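Local coordinates for transcriptional regulator, LYSR family (Neisseria meningitidis, PDB 4AB5), which probably regulates transcription of methionine biosynthesis genes as a MetR-like DNA-binding factor, this chain being its regulatory domain, at residues E9-L23 and P49-I62. Sequence-based numbering, arbitrary orientation.
Sequences ELRIAVECHTCFDWL and PVGLLLQHRADLAI
Arg11 grips Asp59 side-on: NE donates to OD2 at 2.8 Å and NH2 to OD1 at 3.2 Å, both oxygens near the guanidinium plane, although the carboxylate is turned 41° against it. The same OD2 also accepts the backbone N of Arg11 on its anti lone pair, 2.9 Å away, so one residue holds this buried oxygen twice. With its chain bent about the CG-CD bond (chi3 -66°), Arg11 turns NH1 and NH2 together onto the carbonyl of His56, each N to O distance being 2.9 Å. These bonds fix the guanidinium's rotation; the backbone at Arg57 and Ala58 covers one face, and Glu9 OE1 lies over the other in a long, charge-only contact.

Past Asp59 the two segments pair as parallel strands. Arg11 O receives the N-H groups of both Asp59 and Leu60, after which Ala13 N bonds to Leu60 O and Ile62 N to Ala13 O. On one face of the sheet Leu10 CD1 rests on Leu60 CB. Ala13 points to the other face, where its CB meets Pro49 CB at 3.6 Å, Leu52 CD1 and Ala58 CB. Farther along, Ile62 CG2, placed opposite its backbone N by chi1 -56°, touches Cys19 SG and the edge of the Trp22 ring at CH2, while its CG1 packs against Leu23 CD2.

The Schellman motif at His56 ends helix 50-54 and presents the carbonyl that Arg11 binds. Strand 8-13 lies between strands 37-42 and 60-63, and strand 171-189 continues the sheet antiparallel beyond 60-63, an arrangement characteristic of the mixed α/β sheet in a periplasmic-binding-protein-like LysR regulatory domain.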
loop_
_atom_site.group_PDB
_atom_site.type_symbol
_atom_site.label_atom_id
_atom_site.label_comp_id
_atom_site.label_asym_id
_atom_site.label_seq_id
_atom_site.Cartn_x
_atom_site.Cartn_y
_atom_site.Cartn_z
ATOM N N GLU B 9 -23.884 11.054 3.559
ATOM C CA GLU B 9 -22.726 10.314 4.041
ATOM C C GLU B 9 -22.425 9.149 3.126
ATOM O O GLU B 9 -23.332 8.368 2.804
ATOM C CB GLU B 9 -23.004 9.748 5.444
ATOM C CG GLU B 9 -22.530 10.606 6.601
ATOM C CD GLU B 9 -23.157 10.224 7.928
ATOM O OE1 GLU B 9 -22.894 9.100 8.415
ATOM O OE2 GLU B 9 -23.923 11.049 8.476
ATOM N N LEU B 10 -21.140 9.013 2.731
ATOM C CA LEU B 10 -20.692 7.884 1.936
ATOM C C LEU B 10 -19.484 7.246 2.634
ATOM O O LEU B 10 -18.343 7.641 2.400
ATOM C CB LEU B 10 -20.425 8.277 0.471
ATOM C CG LEU B 10 -19.867 7.224 -0.515
ATOM C CD1 LEU B 10 -20.552 5.862 -0.388
ATOM C CD2 LEU B 10 -19.972 7.723 -1.936
ATOM N N ARG B 11 -19.777 6.304 3.554
ATOM C CA ARG B 11 -18.785 5.529 4.298
ATOM C C ARG B 11 -18.583 4.252 3.479
ATOM O O ARG B 11 -19.511 3.445 3.336
ATOM C CB ARG B 11 -19.266 5.231 5.739
ATOM C CG ARG B 11 -19.538 6.488 6.581
ATOM C CD ARG B 11 -20.354 6.205 7.833
ATOM N NE ARG B 11 -21.720 5.763 7.530
ATOM C CZ ARG B 11 -22.553 5.226 8.415
ATOM N NH1 ARG B 11 -22.186 5.079 9.679
ATOM N NH2 ARG B 11 -23.762 4.832 8.042
ATOM N N ILE B 12 -17.406 4.139 2.841
ATOM C CA ILE B 12 -17.056 3.019 1.965
ATOM C C ILE B 12 -16.387 1.886 2.741
ATOM O O ILE B 12 -15.317 2.080 3.303
ATOM C CB ILE B 12 -16.240 3.464 0.711
ATOM C CG1 ILE B 12 -16.995 4.540 -0.115
ATOM C CG2 ILE B 12 -15.920 2.266 -0.173
ATOM C CD1 ILE B 12 -16.165 5.662 -0.572
ATOM N N ALA B 13 -17.029 0.705 2.762
ATOM C CA ALA B 13 -16.505 -0.493 3.404
ATOM C C ALA B 13 -15.814 -1.341 2.330
ATOM O O ALA B 13 -16.432 -1.707 1.321
ATOM C CB ALA B 13 -17.624 -1.268 4.075
ATOM N N VAL B 14 -14.501 -1.583 2.522
ATOM C CA VAL B 14 -13.660 -2.319 1.581
ATOM C C VAL B 14 -12.555 -3.072 2.318
ATOM O O VAL B 14 -11.822 -2.478 3.108
ATOM C CB VAL B 14 -13.135 -1.406 0.422
ATOM C CG1 VAL B 14 -12.426 -0.157 0.947
ATOM C CG2 VAL B 14 -12.260 -2.170 -0.580
ATOM N N GLU B 15 -12.455 -4.384 2.069
ATOM C CA GLU B 15 -11.422 -5.220 2.671
ATOM C C GLU B 15 -10.418 -5.729 1.621
ATOM O O GLU B 15 -9.443 -6.391 1.981
ATOM C CB GLU B 15 -12.046 -6.389 3.459
ATOM C CG GLU B 15 -12.785 -5.995 4.732
ATOM C CD GLU B 15 -12.045 -5.151 5.755
ATOM O OE1 GLU B 15 -10.868 -5.455 6.061
ATOM O OE2 GLU B 15 -12.663 -4.194 6.274
ATOM N N CYS B 16 -10.644 -5.386 0.335
ATOM C CA CYS B 16 -9.846 -5.797 -0.821
ATOM C C CYS B 16 -8.729 -4.778 -1.095
ATOM O O CYS B 16 -9.007 -3.589 -1.263
ATOM C CB CYS B 16 -10.764 -6.018 -2.027
ATOM S SG CYS B 16 -10.042 -5.634 -3.656
ATOM N N HIS B 17 -7.467 -5.253 -1.116
ATOM C CA HIS B 17 -6.254 -4.444 -1.299
ATOM C C HIS B 17 -6.103 -3.790 -2.679
ATOM O O HIS B 17 -5.857 -2.584 -2.740
ATOM C CB HIS B 17 -5.014 -5.276 -0.950
ATOM C CG HIS B 17 -4.870 -5.607 0.506
ATOM N ND1 HIS B 17 -3.800 -5.134 1.248
ATOM C CD2 HIS B 17 -5.630 -6.402 1.297
ATOM C CE1 HIS B 17 -3.953 -5.633 2.463
ATOM N NE2 HIS B 17 -5.038 -6.403 2.543
ATOM N N THR B 18 -6.219 -4.577 -3.779
ATOM C CA THR B 18 -6.085 -4.072 -5.159
ATOM C C THR B 18 -7.130 -3.008 -5.500
ATOM O O THR B 18 -6.839 -2.101 -6.279
ATOM C CB THR B 18 -6.042 -5.205 -6.208
ATOM O OG1 THR B 18 -7.234 -5.990 -6.149
ATOM C CG2 THR B 18 -4.817 -6.083 -6.079
ATOM N N CYS B 19 -8.332 -3.119 -4.889
ATOM C CA CYS B 19 -9.484 -2.212 -5.017
ATOM C C CYS B 19 -9.104 -0.739 -4.849
ATOM O O CYS B 19 -9.555 0.097 -5.629
ATOM C CB CYS B 19 -10.593 -2.613 -4.048
ATOM S SG CYS B 19 -11.337 -4.231 -4.397
ATOM N N PHE B 20 -8.236 -0.442 -3.859
ATOM C CA PHE B 20 -7.735 0.894 -3.523
ATOM C C PHE B 20 -7.093 1.633 -4.702
ATOM O O PHE B 20 -7.198 2.864 -4.780
ATOM C CB PHE B 20 -6.778 0.817 -2.323
ATOM C CG PHE B 20 -7.460 0.670 -0.983
ATOM C CD1 PHE B 20 -7.920 -0.571 -0.548
ATOM C CD2 PHE B 20 -7.632 1.771 -0.148
ATOM C CE1 PHE B 20 -8.556 -0.705 0.697
ATOM C CE2 PHE B 20 -8.283 1.642 1.085
ATOM C CZ PHE B 20 -8.732 0.404 1.504
ATOM N N ASP B 21 -6.474 0.894 -5.639
ATOM C CA ASP B 21 -5.860 1.487 -6.826
ATOM C C ASP B 21 -6.831 2.283 -7.688
ATOM O O ASP B 21 -6.457 3.338 -8.201
ATOM C CB ASP B 21 -5.114 0.427 -7.653
ATOM C CG ASP B 21 -3.784 -0.010 -7.059
ATOM O OD1 ASP B 21 -3.371 0.570 -6.021
ATOM O OD2 ASP B 21 -3.148 -0.924 -7.636
ATOM N N TRP B 22 -8.074 1.788 -7.835
ATOM C CA TRP B 22 -9.121 2.471 -8.604
ATOM C C TRP B 22 -10.153 3.198 -7.723
ATOM O O TRP B 22 -10.760 4.173 -8.183
ATOM C CB TRP B 22 -9.804 1.523 -9.605
ATOM C CG TRP B 22 -10.225 0.209 -9.025
ATOM C CD1 TRP B 22 -9.548 -0.970 -9.102
ATOM C CD2 TRP B 22 -11.425 -0.065 -8.294
ATOM N NE1 TRP B 22 -10.255 -1.965 -8.472
ATOM C CE2 TRP B 22 -11.410 -1.435 -7.962
ATOM C CE3 TRP B 22 -12.522 0.717 -7.887
ATOM C CZ2 TRP B 22 -12.430 -2.034 -7.221
ATOM C CZ3 TRP B 22 -13.521 0.125 -7.133
ATOM C CH2 TRP B 22 -13.484 -1.240 -6.830
ATOM N N LEU B 23 -10.323 2.743 -6.464
ATOM C CA LEU B 23 -11.270 3.315 -5.514
ATOM C C LEU B 23 -10.849 4.669 -4.967
ATOM O O LEU B 23 -11.709 5.534 -4.795
ATOM C CB LEU B 23 -11.593 2.328 -4.376
ATOM C CG LEU B 23 -12.843 2.634 -3.541
ATOM C CD1 LEU B 23 -14.096 2.591 -4.386
ATOM C CD2 LEU B 23 -12.964 1.671 -2.381
ATOM N N PRO B 49 -17.856 -7.034 4.395
ATOM C CA PRO B 49 -18.353 -5.662 4.592
ATOM C C PRO B 49 -19.870 -5.472 4.472
ATOM O O PRO B 49 -20.358 -4.386 4.772
ATOM C CB PRO B 49 -17.565 -4.844 3.566
ATOM C CG PRO B 49 -17.206 -5.792 2.489
ATOM C CD PRO B 49 -17.173 -7.180 3.086
ATOM N N VAL B 50 -20.614 -6.515 4.048
ATOM C CA VAL B 50 -22.076 -6.483 3.904
ATOM C C VAL B 50 -22.749 -6.290 5.287
ATOM O O VAL B 50 -23.760 -5.583 5.395
ATOM C CB VAL B 50 -22.613 -7.717 3.116
ATOM C CG1 VAL B 50 -24.141 -7.807 3.155
ATOM C CG2 VAL B 50 -22.126 -7.695 1.670
ATOM N N GLY B 51 -22.149 -6.887 6.319
ATOM C CA GLY B 51 -22.622 -6.792 7.694
ATOM C C GLY B 51 -22.671 -5.365 8.195
ATOM O O GLY B 51 -23.643 -4.967 8.834
ATOM N N LEU B 52 -21.634 -4.576 7.858
ATOM C CA LEU B 52 -21.507 -3.164 8.232
ATOM C C LEU B 52 -22.664 -2.320 7.687
ATOM O O LEU B 52 -23.086 -1.382 8.361
ATOM C CB LEU B 52 -20.178 -2.580 7.759
ATOM C CG LEU B 52 -18.880 -2.948 8.494
ATOM C CD1 LEU B 52 -17.723 -2.562 7.659
ATOM C CD2 LEU B 52 -18.737 -2.305 9.883
ATOM N N LEU B 53 -23.186 -2.669 6.486
ATOM C CA LEU B 53 -24.332 -1.996 5.844
ATOM C C LEU B 53 -25.594 -2.221 6.667
ATOM O O LEU B 53 -26.304 -1.263 6.975
ATOM C CB LEU B 53 -24.570 -2.498 4.400
ATOM C CG LEU B 53 -23.464 -2.307 3.375
ATOM C CD1 LEU B 53 -23.764 -3.083 2.119
ATOM C CD2 LEU B 53 -23.295 -0.858 3.029
ATOM N N LEU B 54 -25.850 -3.490 7.049
ATOM C CA LEU B 54 -26.992 -3.896 7.869
ATOM C C LEU B 54 -26.916 -3.190 9.220
ATOM O O LEU B 54 -27.930 -2.720 9.722
ATOM C CB LEU B 54 -26.989 -5.423 8.082
ATOM C CG LEU B 54 -27.048 -6.323 6.844
ATOM C CD1 LEU B 54 -26.662 -7.749 7.197
ATOM C CD2 LEU B 54 -28.422 -6.325 6.228
ATOM N N GLN B 55 -25.692 -3.059 9.762
ATOM C CA GLN B 55 -25.415 -2.421 11.046
ATOM C C GLN B 55 -25.363 -0.885 11.001
ATOM O O GLN B 55 -25.126 -0.269 12.042
ATOM C CB GLN B 55 -24.134 -3.002 11.657
ATOM C CG GLN B 55 -24.313 -4.409 12.198
ATOM C CD GLN B 55 -23.012 -5.058 12.590
ATOM O OE1 GLN B 55 -21.932 -4.464 12.518
ATOM N NE2 GLN B 55 -23.091 -6.304 13.018
ATOM N N HIS B 56 -25.600 -0.268 9.815
ATOM C CA HIS B 56 -25.560 1.189 9.583
ATOM C C HIS B 56 -24.188 1.814 9.919
ATOM O O HIS B 56 -24.077 3.001 10.238
ATOM C CB HIS B 56 -26.735 1.915 10.264
ATOM C CG HIS B 56 -28.055 1.645 9.617
ATOM N ND1 HIS B 56 -28.689 2.606 8.857
ATOM C CD2 HIS B 56 -28.815 0.525 9.630
ATOM C CE1 HIS B 56 -29.816 2.049 8.443
ATOM N NE2 HIS B 56 -29.930 0.796 8.876
ATOM N N ARG B 57 -23.145 0.992 9.811
ATOM C CA ARG B 57 -21.758 1.357 10.079
ATOM C C ARG B 57 -21.053 1.765 8.781
ATOM O O ARG B 57 -19.944 2.304 8.834
ATOM C CB ARG B 57 -21.030 0.187 10.752
ATOM C CG ARG B 57 -21.612 -0.251 12.095
ATOM C CD ARG B 57 -20.731 0.092 13.287
ATOM N NE ARG B 57 -19.397 -0.513 13.220
ATOM C CZ ARG B 57 -19.103 -1.749 13.615
ATOM N NH1 ARG B 57 -20.051 -2.546 14.093
ATOM N NH2 ARG B 57 -17.859 -2.202 13.525
ATOM N N ALA B 58 -21.702 1.502 7.623
ATOM C CA ALA B 58 -21.219 1.819 6.271
ATOM C C ALA B 58 -22.415 2.024 5.332
ATOM O O ALA B 58 -23.485 1.466 5.577
ATOM C CB ALA B 58 -20.321 0.703 5.747
ATOM N N ASP B 59 -22.224 2.811 4.254
ATOM C CA ASP B 59 -23.272 3.145 3.274
ATOM C C ASP B 59 -23.109 2.435 1.920
ATOM O O ASP B 59 -24.103 2.220 1.221
ATOM C CB ASP B 59 -23.385 4.667 3.100
ATOM C CG ASP B 59 -23.433 5.419 4.414
ATOM O OD1 ASP B 59 -24.513 5.453 5.040
ATOM O OD2 ASP B 59 -22.380 5.947 4.834
ATOM N N LEU B 60 -21.877 2.035 1.578
ATOM C CA LEU B 60 -21.576 1.302 0.348
ATOM C C LEU B 60 -20.413 0.344 0.604
ATOM O O LEU B 60 -19.442 0.722 1.268
ATOM C CB LEU B 60 -21.264 2.266 -0.802
ATOM C CG LEU B 60 -21.214 1.709 -2.223
ATOM C CD1 LEU B 60 -21.777 2.715 -3.200
ATOM C CD2 LEU B 60 -19.778 1.376 -2.633
ATOM N N ALA B 61 -20.521 -0.899 0.082
ATOM C CA ALA B 61 -19.489 -1.918 0.233
ATOM C C ALA B 61 -19.007 -2.481 -1.105
ATOM O O ALA B 61 -19.825 -2.775 -1.976
ATOM C CB ALA B 61 -19.986 -3.043 1.127
ATOM N N ILE B 62 -17.673 -2.628 -1.259
ATOM C CA ILE B 62 -17.050 -3.231 -2.440
ATOM C C ILE B 62 -16.931 -4.721 -2.110
ATOM O O ILE B 62 -16.283 -5.087 -1.120
ATOM C CB ILE B 62 -15.680 -2.571 -2.796
ATOM C CG1 ILE B 62 -15.792 -1.028 -3.004
ATOM C CG2 ILE B 62 -14.974 -3.272 -3.972
ATOM C CD1 ILE B 62 -16.829 -0.470 -4.108
#